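Local coordinates for protein iminosuccinate reductase (Paracoccus denitrificans, PDB 6RQA) that catalyses the NADH-dependent reduction of iminosuccinate to L-aspartate, the step that regenerates the amino donor of the beta-hydroxyaspartate cycle, at residues A[152-156]-A[177-181]; A[221-227]-A[246-251]; A[262-268]-A[310-315]. All blocks are in the same frame, centred on the assembly; numbering follows the deposited sequence.

Interaction 1. Residues A[152-156]-A[177-181]; sequences GMIGA and IGWNP. With NAD (nicotinamide-adenine-dinucleotide), chain C.
Met153 and Gly178 face each other across two parallel strands whose short axes approach to 4.7 Å and diverge by 13°. The backbone bonds come first. Met153 N donates to Ile177 O, nearly straight at 167°; Met153 O then accepts Trp179 N at 2.9 Å, and Gly155 N closes the series on Trp179 O at 2.8 Å. CA-H...O contacts supplement them, as from Gly178 CA to Met153 O at 3.2 Å. This is the first beta-alpha-beta unit of the Rossmann-type NAD domain, strand 150-154, helix 158-170 and strand 175-179. Gly155, with a positive phi of 122°, turns the chain toward the start of helix 158-170, where His158 N bonds the dinucleotide.

One apolar pair joins the sheet face that carries Ile154 and Trp179: Ile154 CG2 meets the indole at its edge, 3.9 Å from Trp179 CE3. Pro181 N stands over one face of the indole, toward its rim. Leu205 and Leu208 of helix 205-211 pack on both side chains.

The polar side-chain contact belongs to Asn180. Its OD1 accepts Ala156 N at 2.9 Å, the donor standing well above the carbonyl plane, while CB of Ala156 rests 3.7 Å from Asn180 CG. ND2 bonds His182 O, so both ends of the amide are engaged where it meets the ribose hydroxyl O2B of NAD.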
loop_
_atom_site.group_PDB
_atom_site.type_symbol
_atom_site.label_atom_id
_atom_site.label_comp_id
_atom_site.label_asym_id
_atom_site.label_seq_id
_atom_site.Cartn_x
_atom_site.Cartn_y
_atom_site.Cartn_z
ATOM N N GLY A 152 -32.543 -14.355 -7.480
ATOM C CA GLY A 152 -32.547 -14.666 -6.064
ATOM C C GLY A 152 -31.498 -13.899 -5.287
ATOM O O GLY A 152 -30.304 -13.994 -5.583
ATOM N N MET A 153 -31.932 -13.135 -4.287
ATOM C CA MET A 153 -31.045 -12.312 -3.474
ATOM C C MET A 153 -30.866 -12.967 -2.112
ATOM O O MET A 153 -31.836 -13.119 -1.361
ATOM C CB MET A 153 -31.597 -10.895 -3.315
ATOM C CG MET A 153 -31.695 -10.112 -4.610
ATOM S SD MET A 153 -30.086 -9.788 -5.355
ATOM C CE MET A 153 -29.287 -8.857 -4.049
ATOM N N ILE A 154 -29.634 -13.350 -1.796
ATOM C CA ILE A 154 -29.283 -13.865 -0.479
ATOM C C ILE A 154 -28.543 -12.747 0.244
ATOM O O ILE A 154 -27.336 -12.557 0.063
ATOM C CB ILE A 154 -28.444 -15.141 -0.564
ATOM C CG1 ILE A 154 -29.227 -16.241 -1.284
ATOM C CG2 ILE A 154 -28.045 -15.604 0.836
ATOM C CD1 ILE A 154 -28.510 -17.571 -1.331
ATOM N N GLY A 155 -29.274 -11.990 1.056
ATOM C CA GLY A 155 -28.655 -10.887 1.790
ATOM C C GLY A 155 -29.361 -9.591 1.447
ATOM O O GLY A 155 -29.667 -9.299 0.291
ATOM N N ALA A 156 -29.629 -8.799 2.486
ATOM C CA ALA A 156 -30.321 -7.525 2.343
ATOM C C ALA A 156 -29.527 -6.391 2.979
ATOM O O ALA A 156 -30.106 -5.428 3.489
ATOM C CB ALA A 156 -31.722 -7.596 2.945
ATOM N N ILE A 177 -36.901 -12.795 -5.752
ATOM C CA ILE A 177 -37.140 -13.447 -4.469
ATOM C C ILE A 177 -35.906 -13.244 -3.602
ATOM O O ILE A 177 -34.773 -13.276 -4.099
ATOM C CB ILE A 177 -37.467 -14.945 -4.635
ATOM C CG1 ILE A 177 -36.376 -15.653 -5.441
ATOM C CG2 ILE A 177 -38.828 -15.124 -5.294
ATOM C CD1 ILE A 177 -36.629 -17.133 -5.643
ATOM N N GLY A 178 -36.124 -13.023 -2.307
ATOM C CA GLY A 178 -35.037 -12.684 -1.415
ATOM C C GLY A 178 -35.117 -13.451 -0.110
ATOM O O GLY A 178 -36.182 -13.905 0.314
ATOM N N TRP A 179 -33.953 -13.585 0.521
ATOM C CA TRP A 179 -33.833 -14.202 1.833
ATOM C C TRP A 179 -32.704 -13.510 2.583
ATOM O O TRP A 179 -31.694 -13.130 1.983
ATOM C CB TRP A 179 -33.563 -15.707 1.731
ATOM C CG TRP A 179 -33.394 -16.381 3.064
ATOM C CD1 TRP A 179 -34.375 -16.948 3.826
ATOM C CD2 TRP A 179 -32.170 -16.559 3.789
ATOM N NE1 TRP A 179 -33.837 -17.467 4.979
ATOM C CE2 TRP A 179 -32.486 -17.241 4.980
ATOM C CE3 TRP A 179 -30.838 -16.208 3.545
ATOM C CZ2 TRP A 179 -31.520 -17.578 5.926
ATOM C CZ3 TRP A 179 -29.880 -16.544 4.486
ATOM C CH2 TRP A 179 -30.226 -17.222 5.662
ATOM N N ASN A 180 -32.881 -13.345 3.893
ATOM C CA ASN A 180 -31.902 -12.665 4.722
ATOM C C ASN A 180 -31.827 -13.358 6.076
ATOM O O ASN A 180 -32.864 -13.771 6.617
ATOM C CB ASN A 180 -32.264 -11.186 4.913
ATOM C CG ASN A 180 -31.088 -10.349 5.375
ATOM O OD1 ASN A 180 -29.978 -10.476 4.858
ATOM N ND2 ASN A 180 -31.326 -9.489 6.356
ATOM N N PRO A 181 -30.623 -13.519 6.635
ATOM C CA PRO A 181 -30.525 -14.084 7.993
ATOM C C PRO A 181 -31.305 -13.289 9.024
ATOM O O PRO A 181 -31.863 -13.872 9.962
ATOM C CB PRO A 181 -29.015 -14.061 8.268
ATOM C CG PRO A 181 -28.393 -14.132 6.913
ATOM C CD PRO A 181 -29.301 -13.348 6.009
HETATM P PA NAD C . -23.767 -5.342 5.666
HETATM O O1A NAD C . -23.276 -5.709 7.039
HETATM O O2A NAD C . -24.508 -4.141 5.175
HETATM O O5B NAD C . -24.988 -6.566 5.519
HETATM C C5B NAD C . -24.458 -7.727 6.029
HETATM C C4B NAD C . -25.460 -8.837 5.843
HETATM O O4B NAD C . -24.842 -10.055 6.210
HETATM C C3B NAD C . -26.565 -8.557 6.858
HETATM O O3B NAD C . -27.494 -7.784 6.169
HETATM C C2B NAD C . -27.077 -9.970 7.160
HETATM O O2B NAD C . -28.039 -10.385 6.250
HETATM C C1B NAD C . -25.787 -10.853 6.920
HETATM N N9A NAD C . -25.143 -11.214 8.187
HETATM C C8A NAD C . -24.603 -10.397 9.198
HETATM N N7A NAD C . -24.094 -11.097 10.212
HETATM C C5A NAD C . -24.304 -12.440 9.851
HETATM C C6A NAD C . -23.995 -13.668 10.495
HETATM N N6A NAD C . -23.369 -13.654 11.706
HETATM N N1A NAD C . -24.322 -14.863 9.905
HETATM C C2A NAD C . -24.951 -14.792 8.689
HETATM N N3A NAD C . -25.304 -13.711 7.960
HETATM C C4A NAD C . -24.959 -12.534 8.587
HETATM O O3 NAD C . -22.468 -5.815 4.838
HETATM P PN NAD C . -22.348 -5.218 3.373
HETATM O O1N NAD C . -23.541 -5.211 2.449
HETATM O O2N NAD C . -21.304 -4.185 3.601
HETATM O O5D NAD C . -21.315 -6.357 2.472
HETATM C C5D NAD C . -21.607 -7.601 2.944
HETATM C C4D NAD C . -20.505 -8.538 2.518
HETATM O O4D NAD C . -20.031 -8.121 1.220
HETATM C C3D NAD C . -19.327 -8.339 3.518
HETATM O O3D NAD C . -18.959 -9.610 3.923
HETATM C C2D NAD C . -18.240 -7.682 2.647
HETATM O O2D NAD C . -16.958 -8.152 2.887
HETATM C C1D NAD C . -18.645 -8.255 1.268
HETATM N N1N NAD C . -18.070 -7.380 0.170
HETATM C C2N NAD C . -17.558 -8.038 -0.910
HETATM C C3N NAD C . -17.009 -7.304 -1.960
HETATM C C7N NAD C . -16.475 -8.103 -3.102
HETATM O O7N NAD C . -15.960 -7.573 -4.080
HETATM N N7N NAD C . -16.589 -9.469 -3.003
HETATM C C4N NAD C . -16.989 -5.911 -1.893
HETATM C C5N NAD C . -17.516 -5.267 -0.780
HETATM C C6N NAD C . -18.065 -6.015 0.268
#

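Interaction 2. Residues A[221-227]-A[246-251]; sequences SFSPLLM and GKQELD. With NAD (nicotinamide-adenine-dinucleotide), chain C.
Ser221 meets Gln248 by backbone and side chain together. Its carbonyl O accepts Gln248 N at 2.8 Å, an almost straight bond (170°), and its hydroxyl OG donates to Gln248 O at 2.9 Å. A chi1 of 39° sets OG between the backbone N and the carbonyl carbon, from where it also bonds Thr219 OG1; CB, meanwhile, lies against the adenine carbon C2A of NAD.

Phe222 points away from the other segment, yet the edge of its ring still touches it: CD1 is 3.5 Å from Gly246 O, which lies near the ring plane, and CE1 touches CG of Lys247, the two side chains passing at a slant. Beyond CG the lysine is fully extended, and this reach brings NZ to the ribose hydroxyl O3D of NAD at 3.1 Å; Asp243 pairs with the same ammonium in a salt bridge.

From Pro224 on, the chain forms a short, weakly bonded parallel strand beside 248-250, their axes inclined by 31°. The two segments follow 214-217 and 235-239, neighbouring strands of the parallel sheet of the NAD-binding Rossmann domain. The Pro224 ring crosses the Gln248 side chain at a slant, with CD 3.3 Å from Gln248 OE1, and the amide is steadied at its other end because Gln248 NE2 donates to Leu250 O.

Leu225 N donates to Glu249 O at 2.7 Å, and Leu226 N adds a weak bond to the same oxygen. Leu226 O in turn accepts Asp251 N at 3.0 Å. Met227, bent at chi2 and chi3, curls back until CE lies 3.4 Å from OD2 of Asp251, the N-cap residue of helix 252-256, whose OD2 accepts Asn228 N.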
loop_
_atom_site.group_PDB
_atom_site.type_symbol
_atom_site.label_atom_id
_atom_site.label_comp_id
_atom_site.label_asym_id
_atom_site.label_seq_id
_atom_site.Cartn_x
_atom_site.Cartn_y
_atom_site.Cartn_z
ATOM N N SER A 221 -21.170 -13.789 6.363
ATOM C CA SER A 221 -21.530 -14.989 7.099
ATOM C C SER A 221 -20.315 -15.886 7.290
ATOM O O SER A 221 -19.355 -15.838 6.515
ATOM C CB SER A 221 -22.638 -15.766 6.378
ATOM O OG SER A 221 -22.448 -15.739 4.976
ATOM N N PHE A 222 -20.377 -16.713 8.336
ATOM C CA PHE A 222 -19.318 -17.663 8.662
ATOM C C PHE A 222 -19.840 -19.093 8.701
ATOM O O PHE A 222 -19.174 -19.983 9.240
ATOM C CB PHE A 222 -18.667 -17.293 9.996
ATOM C CG PHE A 222 -18.223 -15.860 10.074
ATOM C CD1 PHE A 222 -16.956 -15.489 9.653
ATOM C CD2 PHE A 222 -19.075 -14.881 10.563
ATOM C CE1 PHE A 222 -16.545 -14.171 9.720
ATOM C CE2 PHE A 222 -18.670 -13.560 10.631
ATOM C CZ PHE A 222 -17.403 -13.205 10.209
ATOM N N SER A 223 -21.020 -19.327 8.138
ATOM C CA SER A 223 -21.668 -20.628 8.105
ATOM C C SER A 223 -22.300 -20.825 6.736
ATOM O O SER A 223 -22.745 -19.854 6.112
ATOM C CB SER A 223 -22.742 -20.746 9.199
ATOM O OG SER A 223 -23.538 -21.905 9.024
ATOM N N PRO A 224 -22.341 -22.060 6.238
ATOM C CA PRO A 224 -22.989 -22.308 4.945
ATOM C C PRO A 224 -24.480 -22.008 5.009
ATOM O O PRO A 224 -25.190 -22.482 5.898
ATOM C CB PRO A 224 -22.718 -23.797 4.691
ATOM C CG PRO A 224 -22.440 -24.372 6.042
ATOM C CD PRO A 224 -21.745 -23.283 6.802
ATOM N N LEU A 225 -24.951 -21.203 4.056
ATOM C CA LEU A 225 -26.358 -20.826 4.010
ATOM C C LEU A 225 -27.086 -21.594 2.915
ATOM O O LEU A 225 -27.953 -22.427 3.202
ATOM C CB LEU A 225 -26.499 -19.319 3.789
ATOM C CG LEU A 225 -25.771 -18.419 4.788
ATOM C CD1 LEU A 225 -25.972 -16.956 4.426
ATOM C CD2 LEU A 225 -26.247 -18.693 6.204
ATOM N N LEU A 226 -26.745 -21.319 1.658
ATOM C CA LEU A 226 -27.326 -22.040 0.532
ATOM C C LEU A 226 -26.710 -23.432 0.467
ATOM O O LEU A 226 -25.510 -23.577 0.211
ATOM C CB LEU A 226 -27.093 -21.266 -0.762
ATOM C CG LEU A 226 -27.817 -21.760 -2.017
ATOM C CD1 LEU A 226 -29.326 -21.715 -1.823
ATOM C CD2 LEU A 226 -27.404 -20.936 -3.227
ATOM N N MET A 227 -27.523 -24.454 0.710
ATOM C CA MET A 227 -27.036 -25.821 0.788
ATOM C C MET A 227 -26.996 -26.465 -0.596
ATOM O O MET A 227 -27.497 -25.922 -1.584
ATOM C CB MET A 227 -27.905 -26.643 1.738
ATOM C CG MET A 227 -27.926 -26.102 3.157
ATOM S SD MET A 227 -26.264 -25.843 3.807
ATOM C CE MET A 227 -25.615 -27.510 3.760
ATOM N N GLY A 246 -12.135 -17.370 6.576
ATOM C CA GLY A 246 -13.043 -17.669 7.671
ATOM C C GLY A 246 -14.504 -17.463 7.322
ATOM O O GLY A 246 -15.376 -18.103 7.918
ATOM N N LYS A 247 -14.788 -16.576 6.370
ATOM C CA LYS A 247 -16.157 -16.348 5.936
ATOM C C LYS A 247 -16.632 -17.490 5.045
ATOM O O LYS A 247 -15.838 -18.169 4.390
ATOM C CB LYS A 247 -16.275 -15.020 5.188
ATOM C CG LYS A 247 -16.170 -13.789 6.077
ATOM C CD LYS A 247 -16.283 -12.511 5.263
ATOM C CE LYS A 247 -16.194 -11.279 6.148
ATOM N NZ LYS A 247 -16.257 -10.020 5.354
ATOM N N GLN A 248 -17.947 -17.696 5.028
ATOM C CA GLN A 248 -18.534 -18.778 4.254
ATOM C C GLN A 248 -19.996 -18.464 3.980
ATOM O O GLN A 248 -20.718 -18.012 4.873
ATOM C CB GLN A 248 -18.411 -20.119 4.989
ATOM C CG GLN A 248 -18.946 -21.306 4.205
ATOM C CD GLN A 248 -18.843 -22.603 4.977
ATOM O OE1 GLN A 248 -18.544 -22.607 6.170
ATOM N NE2 GLN A 248 -19.091 -23.717 4.298
ATOM N N GLU A 249 -20.420 -18.708 2.746
ATOM C CA GLU A 249 -21.806 -18.528 2.336
ATOM C C GLU A 249 -22.440 -19.797 1.796
ATOM O O GLU A 249 -23.623 -20.044 2.044
ATOM C CB GLU A 249 -21.908 -17.428 1.268
ATOM C CG GLU A 249 -21.788 -16.012 1.802
ATOM C CD GLU A 249 -22.031 -14.968 0.728
ATOM O OE1 GLU A 249 -21.523 -15.143 -0.398
ATOM O OE2 GLU A 249 -22.740 -13.977 1.008
ATOM N N LEU A 250 -21.684 -20.614 1.071
ATOM C CA LEU A 250 -22.229 -21.749 0.347
ATOM C C LEU A 250 -21.805 -23.065 0.988
ATOM O O LEU A 250 -20.850 -23.132 1.766
ATOM C CB LEU A 250 -21.785 -21.723 -1.120
ATOM C CG LEU A 250 -22.618 -20.918 -2.125
ATOM C CD1 LEU A 250 -22.793 -19.471 -1.695
ATOM C CD2 LEU A 250 -21.976 -20.987 -3.499
ATOM N N ASP A 251 -22.544 -24.111 0.651
ATOM C CA ASP A 251 -22.158 -25.461 1.032
ATOM C C ASP A 251 -20.986 -25.905 0.163
ATOM O O ASP A 251 -21.079 -25.839 -1.070
ATOM C CB ASP A 251 -23.346 -26.409 0.863
ATOM C CG ASP A 251 -23.066 -27.812 1.369
ATOM O OD1 ASP A 251 -22.029 -28.022 2.031
ATOM O OD2 ASP A 251 -23.892 -28.711 1.105
HETATM P PA NAD C . -23.767 -5.342 5.666
HETATM O O1A NAD C . -23.276 -5.709 7.039
HETATM O O2A NAD C . -24.508 -4.141 5.175
HETATM O O5B NAD C . -24.988 -6.566 5.519
HETATM C C5B NAD C . -24.458 -7.727 6.029
HETATM C C4B NAD C . -25.460 -8.837 5.843
HETATM O O4B NAD C . -24.842 -10.055 6.210
HETATM C C3B NAD C . -26.565 -8.557 6.858
HETATM O O3B NAD C . -27.494 -7.784 6.169
HETATM C C2B NAD C . -27.077 -9.970 7.160
HETATM O O2B NAD C . -28.039 -10.385 6.250
HETATM C C1B NAD C . -25.787 -10.853 6.920
HETATM N N9A NAD C . -25.143 -11.214 8.187
HETATM C C8A NAD C . -24.603 -10.397 9.198
HETATM N N7A NAD C . -24.094 -11.097 10.212
HETATM C C5A NAD C . -24.304 -12.440 9.851
HETATM C C6A NAD C . -23.995 -13.668 10.495
HETATM N N6A NAD C . -23.369 -13.654 11.706
HETATM N N1A NAD C . -24.322 -14.863 9.905
HETATM C C2A NAD C . -24.951 -14.792 8.689
HETATM N N3A NAD C . -25.304 -13.711 7.960
HETATM C C4A NAD C . -24.959 -12.534 8.587
HETATM O O3 NAD C . -22.468 -5.815 4.838
HETATM P PN NAD C . -22.348 -5.218 3.373
HETATM O O1N NAD C . -23.541 -5.211 2.449
HETATM O O2N NAD C . -21.304 -4.185 3.601
HETATM O O5D NAD C . -21.315 -6.357 2.472
HETATM C C5D NAD C . -21.607 -7.601 2.944
HETATM C C4D NAD C . -20.505 -8.538 2.518
HETATM O O4D NAD C . -20.031 -8.121 1.220
HETATM C C3D NAD C . -19.327 -8.339 3.518
HETATM O O3D NAD C . -18.959 -9.610 3.923
HETATM C C2D NAD C . -18.240 -7.682 2.647
HETATM O O2D NAD C . -16.958 -8.152 2.887
HETATM C C1D NAD C . -18.645 -8.255 1.268
HETATM N N1N NAD C . -18.070 -7.380 0.170
HETATM C C2N NAD C . -17.558 -8.038 -0.910
HETATM C C3N NAD C . -17.009 -7.304 -1.960
HETATM C C7N NAD C . -16.475 -8.103 -3.102
HETATM O O7N NAD C . -15.960 -7.573 -4.080
HETATM N N7N NAD C . -16.589 -9.469 -3.003
HETATM C C4N NAD C . -16.989 -5.911 -1.893
HETATM C C5N NAD C . -17.516 -5.267 -0.780
HETATM C C6N NAD C . -18.065 -6.015 0.268
#

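Interaction 3. Residues A[262-268]-A[310-315]; sequences TDEVAQS and FDGTGV. With NAD (nicotinamide-adenine-dinucleotide), chain C.
Asp263 turns its carboxylate straight into the bend formed by Thr313 and Gly314, in the loops that follow two neighbouring parallel strands, 259-262 and 307-311, of the Rossmann-type sheet. CG sits between the backbone N and the carbonyl carbon (chi1 45°), which presents both oxygens to the bend. OD1 takes the Thr313 hydroxyl, OG1, on its syn side at 2.9 Å. OD2 is also met on its syn side, by Thr313 N at 3.1 Å and Gly314 N at 3.0 Å, and these two donors come from opposite faces of the carboxylate plane. A fourth donor, Glu264 N, reaches OD1 on the anti side from the same face as Thr313 OG1. Four bonds shared evenly between two oxygens fix the rotation of this buried group and would be expected to favour its ionised form.

The Asp311 carboxylate reaches the first turn of helix 265-270, which follows the N-cap residue Glu264. With CG anti to the backbone N (chi1 -169°), its OD2 accepts Ser268 OG on the anti side at 2.6 Å. Its carboxylate has further donors in Glu273 N and Cys274 N, so it ties helix 265-270 and the chain beyond it to the end of strand 307-311.

Phe310 and Val315 add packing beside Asp263. Phe310 meets the 262-263 peptide obliquely, CE1 lying 3.8 Å from Asp263 N, while Gly312 N stands over one face of the ring. Val315 CG1 packs on Glu264 CB at 3.9 Å. Asp311 is the centre of an inverse gamma turn that ends on Gly312, whose carbonyl meets the cofactor: Gly312 O accepts the nicotinamide amide nitrogen N7N of NAD at 2.7 Å.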
loop_
_atom_site.group_PDB
_atom_site.type_symbol
_atom_site.label_atom_id
_atom_site.label_comp_id
_atom_site.label_asym_id
_atom_site.label_seq_id
_atom_site.Cartn_x
_atom_site.Cartn_y
_atom_site.Cartn_z
ATOM N N THR A 262 -13.839 -17.062 -11.245
ATOM C CA THR A 262 -13.436 -16.080 -10.246
ATOM C C THR A 262 -12.697 -14.942 -10.933
ATOM O O THR A 262 -12.415 -14.987 -12.134
ATOM C CB THR A 262 -12.559 -16.711 -9.159
ATOM O OG1 THR A 262 -12.356 -15.766 -8.101
ATOM C CG2 THR A 262 -11.207 -17.105 -9.730
ATOM N N ASP A 263 -12.389 -13.911 -10.146
ATOM C CA ASP A 263 -11.605 -12.777 -10.620
ATOM C C ASP A 263 -10.109 -12.992 -10.420
ATOM O O ASP A 263 -9.317 -12.721 -11.329
ATOM C CB ASP A 263 -12.055 -11.495 -9.911
ATOM C CG ASP A 263 -12.241 -11.685 -8.415
ATOM O OD1 ASP A 263 -11.753 -12.697 -7.869
ATOM O OD2 ASP A 263 -12.889 -10.821 -7.785
ATOM N N GLU A 264 -9.711 -13.480 -9.247
ATOM C CA GLU A 264 -8.323 -13.811 -8.955
ATOM C C GLU A 264 -8.292 -15.201 -8.339
ATOM O O GLU A 264 -8.837 -15.409 -7.249
ATOM C CB GLU A 264 -7.693 -12.782 -8.011
ATOM C CG GLU A 264 -6.185 -12.913 -7.858
ATOM C CD GLU A 264 -5.436 -12.542 -9.124
ATOM O OE1 GLU A 264 -5.990 -11.784 -9.949
ATOM O OE2 GLU A 264 -4.292 -13.011 -9.299
ATOM N N VAL A 265 -7.666 -16.150 -9.039
ATOM C CA VAL A 265 -7.653 -17.536 -8.576
ATOM C C VAL A 265 -6.889 -17.664 -7.266
ATOM O O VAL A 265 -7.230 -18.497 -6.417
ATOM C CB VAL A 265 -7.066 -18.456 -9.665
ATOM C CG1 VAL A 265 -7.205 -19.918 -9.264
ATOM C CG2 VAL A 265 -7.742 -18.195 -11.005
ATOM N N ALA A 266 -5.850 -16.845 -7.077
ATOM C CA ALA A 266 -5.078 -16.896 -5.840
ATOM C C ALA A 266 -5.924 -16.486 -4.640
ATOM O O ALA A 266 -5.837 -17.104 -3.573
ATOM C CB ALA A 266 -3.842 -16.006 -5.958
ATOM N N GLN A 267 -6.749 -15.449 -4.795
ATOM C CA GLN A 267 -7.604 -15.012 -3.697
ATOM C C GLN A 267 -8.816 -15.916 -3.522
ATOM O O GLN A 267 -9.302 -16.080 -2.397
ATOM C CB GLN A 267 -8.059 -13.568 -3.921
ATOM C CG GLN A 267 -6.920 -12.572 -4.079
ATOM C CD GLN A 267 -7.411 -11.147 -4.259
ATOM O OE1 GLN A 267 -8.555 -10.828 -3.937
ATOM N NE2 GLN A 267 -6.546 -10.284 -4.781
ATOM N N SER A 268 -9.313 -16.510 -4.610
ATOM C CA SER A 268 -10.500 -17.355 -4.519
ATOM C C SER A 268 -10.250 -18.575 -3.641
ATOM O O SER A 268 -11.117 -18.968 -2.852
ATOM C CB SER A 268 -10.944 -17.786 -5.916
ATOM O OG SER A 268 -12.010 -18.718 -5.843
ATOM N N PHE A 310 -19.611 -17.745 -9.613
ATOM C CA PHE A 310 -18.586 -16.717 -9.736
ATOM C C PHE A 310 -18.157 -16.298 -8.338
ATOM O O PHE A 310 -18.958 -15.744 -7.579
ATOM C CB PHE A 310 -19.090 -15.510 -10.524
ATOM C CG PHE A 310 -18.189 -14.313 -10.423
ATOM C CD1 PHE A 310 -16.905 -14.352 -10.943
ATOM C CD2 PHE A 310 -18.622 -13.154 -9.804
ATOM C CE1 PHE A 310 -16.069 -13.256 -10.848
ATOM C CE2 PHE A 310 -17.792 -12.053 -9.707
ATOM C CZ PHE A 310 -16.513 -12.103 -10.230
ATOM N N ASP A 311 -16.892 -16.562 -8.005
ATOM C CA ASP A 311 -16.358 -16.265 -6.675
ATOM C C ASP A 311 -15.766 -14.858 -6.694
ATOM O O ASP A 311 -14.567 -14.650 -6.887
ATOM C CB ASP A 311 -15.327 -17.311 -6.269
ATOM C CG ASP A 311 -14.945 -17.218 -4.806
ATOM O OD1 ASP A 311 -15.563 -16.417 -4.074
ATOM O OD2 ASP A 311 -14.023 -17.950 -4.388
ATOM N N GLY A 312 -16.637 -13.875 -6.486
ATOM C CA GLY A 312 -16.215 -12.489 -6.460
ATOM C C GLY A 312 -15.535 -12.099 -5.164
ATOM O O GLY A 312 -16.196 -11.938 -4.132
ATOM N N THR A 313 -14.212 -11.942 -5.203
ATOM C CA THR A 313 -13.448 -11.574 -4.018
ATOM C C THR A 313 -13.080 -10.099 -3.973
ATOM O O THR A 313 -12.859 -9.566 -2.880
ATOM C CB THR A 313 -12.163 -12.407 -3.930
ATOM O OG1 THR A 313 -11.313 -12.101 -5.043
ATOM C CG2 THR A 313 -12.489 -13.890 -3.943
ATOM N N GLY A 314 -13.009 -9.432 -5.122
ATOM C CA GLY A 314 -12.632 -8.033 -5.163
ATOM C C GLY A 314 -11.155 -7.833 -5.436
ATOM O O GLY A 314 -10.309 -8.277 -4.653
ATOM N N VAL A 315 -10.832 -7.172 -6.544
ATOM C CA VAL A 315 -9.450 -6.899 -6.914
ATOM C C VAL A 315 -9.280 -5.399 -7.113
ATOM O O VAL A 315 -10.228 -4.684 -7.456
ATOM C CB VAL A 315 -9.024 -7.675 -8.180
ATOM C CG1 VAL A 315 -9.139 -9.175 -7.949
ATOM C CG2 VAL A 315 -9.854 -7.249 -9.379
HETATM P PA NAD C . -23.767 -5.342 5.666
HETATM O O1A NAD C . -23.276 -5.709 7.039
HETATM O O2A NAD C . -24.508 -4.141 5.175
HETATM O O5B NAD C . -24.988 -6.566 5.519
HETATM C C5B NAD C . -24.458 -7.727 6.029
HETATM C C4B NAD C . -25.460 -8.837 5.843
HETATM O O4B NAD C . -24.842 -10.055 6.210
HETATM C C3B NAD C . -26.565 -8.557 6.858
HETATM O O3B NAD C . -27.494 -7.784 6.169
HETATM C C2B NAD C . -27.077 -9.970 7.160
HETATM O O2B NAD C . -28.039 -10.385 6.250
HETATM C C1B NAD C . -25.787 -10.853 6.920
HETATM N N9A NAD C . -25.143 -11.214 8.187
HETATM C C8A NAD C . -24.603 -10.397 9.198
HETATM N N7A NAD C . -24.094 -11.097 10.212
HETATM C C5A NAD C . -24.304 -12.440 9.851
HETATM C C6A NAD C . -23.995 -13.668 10.495
HETATM N N6A NAD C . -23.369 -13.654 11.706
HETATM N N1A NAD C . -24.322 -14.863 9.905
HETATM C C2A NAD C . -24.951 -14.792 8.689
HETATM N N3A NAD C . -25.304 -13.711 7.960
HETATM C C4A NAD C . -24.959 -12.534 8.587
HETATM O O3 NAD C . -22.468 -5.815 4.838
HETATM P PN NAD C . -22.348 -5.218 3.373
HETATM O O1N NAD C . -23.541 -5.211 2.449
HETATM O O2N NAD C . -21.304 -4.185 3.601
HETATM O O5D NAD C . -21.315 -6.357 2.472
HETATM C C5D NAD C . -21.607 -7.601 2.944
HETATM C C4D NAD C . -20.505 -8.538 2.518
HETATM O O4D NAD C . -20.031 -8.121 1.220
HETATM C C3D NAD C . -19.327 -8.339 3.518
HETATM O O3D NAD C . -18.959 -9.610 3.923
HETATM C C2D NAD C . -18.240 -7.682 2.647
HETATM O O2D NAD C . -16.958 -8.152 2.887
HETATM C C1D NAD C . -18.645 -8.255 1.268
HETATM N N1N NAD C . -18.070 -7.380 0.170
HETATM C C2N NAD C . -17.558 -8.038 -0.910
HETATM C C3N NAD C . -17.009 -7.304 -1.960
HETATM C C7N NAD C . -16.475 -8.103 -3.102
HETATM O O7N NAD C . -15.960 -7.573 -4.080
HETATM N N7N NAD C . -16.589 -9.469 -3.003
HETATM C C4N NAD C . -16.989 -5.911 -1.893
HETATM C C5N NAD C . -17.516 -5.267 -0.780
HETATM C C6N NAD C . -18.065 -6.015 0.268
#

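Overall arrangement
The three contacts follow one another in series along the chain, and all three touch the same NAD. Interactions 1 and 3 lie on one eight-stranded parallel sheet, interaction 1 at strands 150-154 and 175-179, interaction 3 at 259-262 and 307-311; their centres are about 22 Å apart. Interaction 2, formed by the segments that follow the intervening strands 214-217 and 235-239, has its centre about 14 Å from that of interaction 1 and about 16 Å from that of interaction 3. It touches interaction 1 through Trp179 CZ3 and Leu225 CD1, 3.9 Å apart, but not interaction 3. The extended dinucleotide is thus met at its adenosine ribose by interaction 1, at its adenine and nicotinamide ribose by interaction 2, and at its carboxamide by interaction 3.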